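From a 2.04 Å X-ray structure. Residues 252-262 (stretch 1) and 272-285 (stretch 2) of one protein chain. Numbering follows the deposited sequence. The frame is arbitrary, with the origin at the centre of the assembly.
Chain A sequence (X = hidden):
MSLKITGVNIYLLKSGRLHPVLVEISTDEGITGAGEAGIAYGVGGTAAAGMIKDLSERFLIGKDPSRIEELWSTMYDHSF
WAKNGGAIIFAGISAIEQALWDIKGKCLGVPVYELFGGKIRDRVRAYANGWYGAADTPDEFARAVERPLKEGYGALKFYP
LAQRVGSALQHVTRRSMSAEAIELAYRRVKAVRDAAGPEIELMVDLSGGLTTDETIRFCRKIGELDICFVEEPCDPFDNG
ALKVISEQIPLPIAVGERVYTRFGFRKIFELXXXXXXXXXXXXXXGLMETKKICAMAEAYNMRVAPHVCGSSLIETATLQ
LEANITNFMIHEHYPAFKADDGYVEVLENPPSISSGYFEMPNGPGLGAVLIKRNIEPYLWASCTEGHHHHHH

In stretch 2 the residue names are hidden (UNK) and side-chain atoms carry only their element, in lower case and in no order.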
# COMPACT_ATOMS: atom_id res chain seq x y z
N PRO A 252 -8.28 23.76 2.40
CA PRO A 252 -9.13 22.61 2.73
C PRO A 252 -9.98 22.33 1.48
O PRO A 252 -10.32 23.25 0.74
CB PRO A 252 -9.98 23.14 3.88
CG PRO A 252 -9.10 24.14 4.53
CD PRO A 252 -8.50 24.86 3.35
N ILE A 253 -10.31 21.07 1.26
CA ILE A 253 -11.10 20.70 0.09
C ILE A 253 -12.48 20.21 0.48
O ILE A 253 -12.65 19.58 1.52
CB ILE A 253 -10.40 19.60 -0.71
CG1 ILE A 253 -9.03 20.10 -1.22
CG2 ILE A 253 -11.27 19.17 -1.88
CD1 ILE A 253 -8.20 19.01 -1.91
N ALA A 254 -13.45 20.50 -0.38
CA ALA A 254 -14.82 20.06 -0.19
C ALA A 254 -15.32 19.49 -1.52
O ALA A 254 -15.06 20.06 -2.58
CB ALA A 254 -15.70 21.24 0.24
N VAL A 255 -16.01 18.35 -1.46
CA VAL A 255 -16.58 17.72 -2.66
C VAL A 255 -17.90 17.09 -2.24
O VAL A 255 -18.23 17.06 -1.06
CB VAL A 255 -15.67 16.59 -3.24
CG1 VAL A 255 -14.32 17.14 -3.63
CG2 VAL A 255 -15.52 15.45 -2.22
N GLY A 256 -18.66 16.59 -3.21
CA GLY A 256 -19.92 15.94 -2.87
C GLY A 256 -21.12 16.27 -3.72
O GLY A 256 -22.07 15.48 -3.78
N GLU A 257 -21.10 17.42 -4.39
CA GLU A 257 -22.22 17.82 -5.23
C GLU A 257 -22.48 16.78 -6.31
O GLU A 257 -23.61 16.59 -6.75
CB GLU A 257 -21.97 19.19 -5.89
CG GLU A 257 -23.12 19.67 -6.77
CD GLU A 257 -22.94 21.11 -7.27
OE1 GLU A 257 -21.94 21.76 -6.90
OE2 GLU A 257 -23.82 21.59 -8.03
N ARG A 258 -21.43 16.09 -6.74
CA ARG A 258 -21.60 15.09 -7.78
C ARG A 258 -21.17 13.68 -7.35
O ARG A 258 -20.61 12.92 -8.14
CB ARG A 258 -20.87 15.54 -9.06
CG ARG A 258 -21.71 16.57 -9.86
CD ARG A 258 -21.03 17.10 -11.11
NE ARG A 258 -20.02 18.10 -10.79
CZ ARG A 258 -19.52 18.98 -11.65
NH1 ARG A 258 -19.93 19.00 -12.91
NH2 ARG A 258 -18.60 19.84 -11.25
N VAL A 259 -21.43 13.37 -6.08
CA VAL A 259 -21.14 12.05 -5.51
C VAL A 259 -22.49 11.55 -4.99
O VAL A 259 -23.25 12.31 -4.38
CB VAL A 259 -20.10 12.12 -4.38
CG1 VAL A 259 -19.87 10.72 -3.79
CG2 VAL A 259 -18.78 12.67 -4.95
N TYR A 260 -22.79 10.27 -5.19
CA TYR A 260 -24.10 9.76 -4.81
C TYR A 260 -24.15 8.51 -3.92
O TYR A 260 -23.46 7.54 -4.17
CB TYR A 260 -24.91 9.52 -6.10
CG TYR A 260 -24.67 10.60 -7.14
CD1 TYR A 260 -23.77 10.42 -8.18
CD2 TYR A 260 -25.31 11.84 -7.02
CE1 TYR A 260 -23.49 11.45 -9.09
CE2 TYR A 260 -25.04 12.88 -7.92
CZ TYR A 260 -24.14 12.68 -8.95
OH TYR A 260 -23.88 13.70 -9.83
N THR A 261 -25.02 8.58 -2.92
CA THR A 261 -25.26 7.52 -1.92
C THR A 261 -24.05 7.22 -1.04
O THR A 261 -22.94 7.70 -1.28
CB THR A 261 -25.71 6.17 -2.55
OG1 THR A 261 -24.58 5.49 -3.10
CG2 THR A 261 -26.76 6.40 -3.64
N ARG A 262 -24.29 6.43 0.00
CA ARG A 262 -23.24 6.00 0.92
C ARG A 262 -22.15 5.30 0.12
O ARG A 262 -20.97 5.37 0.45
CB ARG A 262 -23.78 4.98 1.91
CG ARG A 262 -24.61 5.49 3.05
CD ARG A 262 -25.40 4.30 3.62
NE ARG A 262 -26.48 3.93 2.71
CZ ARG A 262 -27.14 2.78 2.74
NH1 ARG A 262 -26.84 1.84 3.64
NH2 ARG A 262 -28.13 2.57 1.87
N UNK A 272 -9.50 10.17 2.48
CA UNK A 272 -9.10 11.05 3.57
C UNK A 272 -8.33 12.23 3.00
O UNK A 272 -7.25 12.58 3.47
c UNK A 272 -8.25 10.29 4.58
o UNK A 272 -8.69 8.80 7.90
c UNK A 272 -9.00 10.00 5.87
c UNK A 272 -8.29 9.01 6.76
n UNK A 272 -7.23 8.39 6.24
N UNK A 273 -8.91 12.83 1.97
CA UNK A 273 -8.31 13.97 1.30
C UNK A 273 -9.17 15.22 1.50
O UNK A 273 -8.69 16.34 1.37
c UNK A 273 -8.15 13.68 -0.18
N UNK A 274 -10.45 15.01 1.82
CA UNK A 274 -11.41 16.09 2.02
C UNK A 274 -11.72 16.32 3.49
O UNK A 274 -11.67 15.39 4.30
c UNK A 274 -12.73 15.76 1.29
s UNK A 274 -12.52 15.48 -0.48
N UNK A 275 -12.06 17.55 3.83
CA UNK A 275 -12.42 17.87 5.19
C UNK A 275 -13.90 18.21 5.25
O UNK A 275 -14.48 18.33 6.33
N UNK A 276 -14.51 18.34 4.08
CA UNK A 276 -15.93 18.70 3.98
C UNK A 276 -16.62 17.99 2.83
O UNK A 276 -16.07 17.89 1.73
c UNK A 276 -15.05 22.43 4.48
c UNK A 276 -17.55 20.62 3.68
c UNK A 276 -16.08 20.23 3.74
c UNK A 276 -15.37 21.00 4.85
N UNK A 277 -17.82 17.47 3.06
CA UNK A 277 -18.57 16.84 1.99
C UNK A 277 -19.82 17.68 1.77
O UNK A 277 -20.34 18.29 2.70
c UNK A 277 -17.72 14.51 2.42
c UNK A 277 -20.53 13.93 3.67
c UNK A 277 -18.98 15.37 2.28
c UNK A 277 -19.86 15.28 3.52
N UNK A 278 -20.29 17.72 0.53
CA UNK A 278 -21.44 18.54 0.17
C UNK A 278 -22.54 17.78 -0.56
O UNK A 278 -22.90 18.12 -1.68
o UNK A 278 -18.44 20.86 -2.04
c UNK A 278 -20.96 19.69 -0.72
c UNK A 278 -19.82 20.48 -0.12
n UNK A 278 -19.31 22.67 -1.03
c UNK A 278 -19.13 21.36 -1.14
N UNK A 279 -23.08 16.73 0.08
CA UNK A 279 -24.14 15.97 -0.59
C UNK A 279 -25.39 16.83 -0.78
O UNK A 279 -25.63 17.76 -0.02
c UNK A 279 -24.39 14.81 0.36
c UNK A 279 -22.89 16.26 1.46
c UNK A 279 -24.16 15.45 1.71
N UNK A 280 -26.17 16.50 -1.80
CA UNK A 280 -27.42 17.21 -2.08
C UNK A 280 -28.52 16.20 -1.78
O UNK A 280 -28.53 15.12 -2.36
o UNK A 280 -28.56 19.38 -4.71
o UNK A 280 -29.80 18.14 -3.39
c UNK A 280 -28.70 18.44 -3.91
c UNK A 280 -27.46 17.61 -3.56
N UNK A 281 -29.45 16.53 -0.88
CA UNK A 281 -30.50 15.55 -0.56
C UNK A 281 -31.34 15.19 -1.77
O UNK A 281 -32.01 14.15 -1.78
c UNK A 281 -32.25 17.26 0.13
c UNK A 281 -30.68 16.30 1.85
c UNK A 281 -31.46 16.03 0.57
c UNK A 281 -33.39 17.61 1.08
N UNK A 282 -31.30 16.03 -2.80
CA UNK A 282 -32.05 15.78 -4.02
C UNK A 282 -31.34 14.92 -5.05
O UNK A 282 -31.91 14.60 -6.11
N UNK A 283 -30.10 14.54 -4.77
CA UNK A 283 -29.35 13.68 -5.69
C UNK A 283 -28.59 12.57 -4.96
O UNK A 283 -28.35 11.52 -5.53
c UNK A 283 -28.97 15.65 -7.25
c UNK A 283 -28.31 14.48 -6.54
o UNK A 283 -27.27 14.96 -5.69
N UNK A 284 -28.22 12.81 -3.70
CA UNK A 284 -27.46 11.82 -2.93
C UNK A 284 -28.23 10.56 -2.54
O UNK A 284 -27.63 9.56 -2.12
c UNK A 284 -26.88 12.47 -1.68
N UNK A 285 -29.55 10.59 -2.66
CA UNK A 285 -30.34 9.42 -2.32
C UNK A 285 -31.57 9.72 -1.49
O UNK A 285 -32.44 8.87 -1.33
O HOH W 1 -8.53 18.85 2.06
O HOH W 2 -19.30 19.66 -4.34
O HOH W 3 -26.06 17.56 -6.66
O HOH W 4 -25.05 14.47 -3.98

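Position 272 carries three carbons in a row, the third bearing one oxygen and one nitrogen, and reaches nothing on stretch 1; the unbranched amide makes it Gln272. Position 273 has a single carbon, Ala273; its backbone O accepts from water 1 (2.6 Å), which in turn accepts from Ile253 N (3.0 Å).

At 274 one carbon is followed by a sulfur, which lies 3.5 Å from Val255 CG2 and 4.1 Å from Ile253 CG2. This is Cys274, its SG packed against both aliphatic side chains. Position 275 has no side-chain atom, hence Gly275, and its N donates to Ile253 O at 3.1 Å.

Positions 276 and 277 each hold four carbons, forked at the first, with one arm two carbons long, the pattern of isoleucine. The CB of Ile276 sits 3.7 Å from Ala254 CB on one face of the sheet, whereas Ile277 points to the other face, as Val255 does.

Position 278 repeats the three-carbon chain ending in oxygen and nitrogen. The oxygen approaches Ala254 CB to 3.6 Å and accepts from water 2 at 2.7 Å; the water accepts from Glu257 N at 2.9 Å. With the nitrogen bonded elsewhere in the structure, the amide reads as Gln278. Three carbons at 279 close a ring onto the backbone N, giving Pro279, whose CA is 3.8 Å from Gly256 O.

Two carbons at 280, the second with two oxygens, form the carboxylate of Asp280; OD1 accepts from the backbone N of 282 at 2.7 Å. Position 281 has the forked four-carbon pattern again, Ile281, beyond reach of stretch 1. Position 282 is bare, Gly282. At 283 one carbon carries an oxygen and a carbon: Thr283, whose OG1 lies 3.8 Å from Tyr260 CE2. The lone carbon at 284 defines Ala284, and the absence of any at 285, where phi is positive, defines Gly285.

The contact is built on a short parallel pairing. Val255 N donates to Ile276 O (3.2 Å) and Gln278 N to Val255 O (2.7 Å), while Ile276 N adds a weak bond to Ile253 O (3.4 Å). The chains come close at Gly256, its CA 4.3 Å from the CA of Gln278, where a CB on Gly256 would fall 2.4 Å from Gln278 N. Farther on, water takes over: water 3 joins Glu257 O (2.6 Å) to Thr283 OG1 (3.0 Å), and water 4 links Val259 O (2.8 Å) with Asp280 N (3.2 Å). A weak bond from Thr261 N to Ala284 O (2.9 Å) restores direct backbone contact.

Stretch 2 272-285: QACGIIQPDIGTAG
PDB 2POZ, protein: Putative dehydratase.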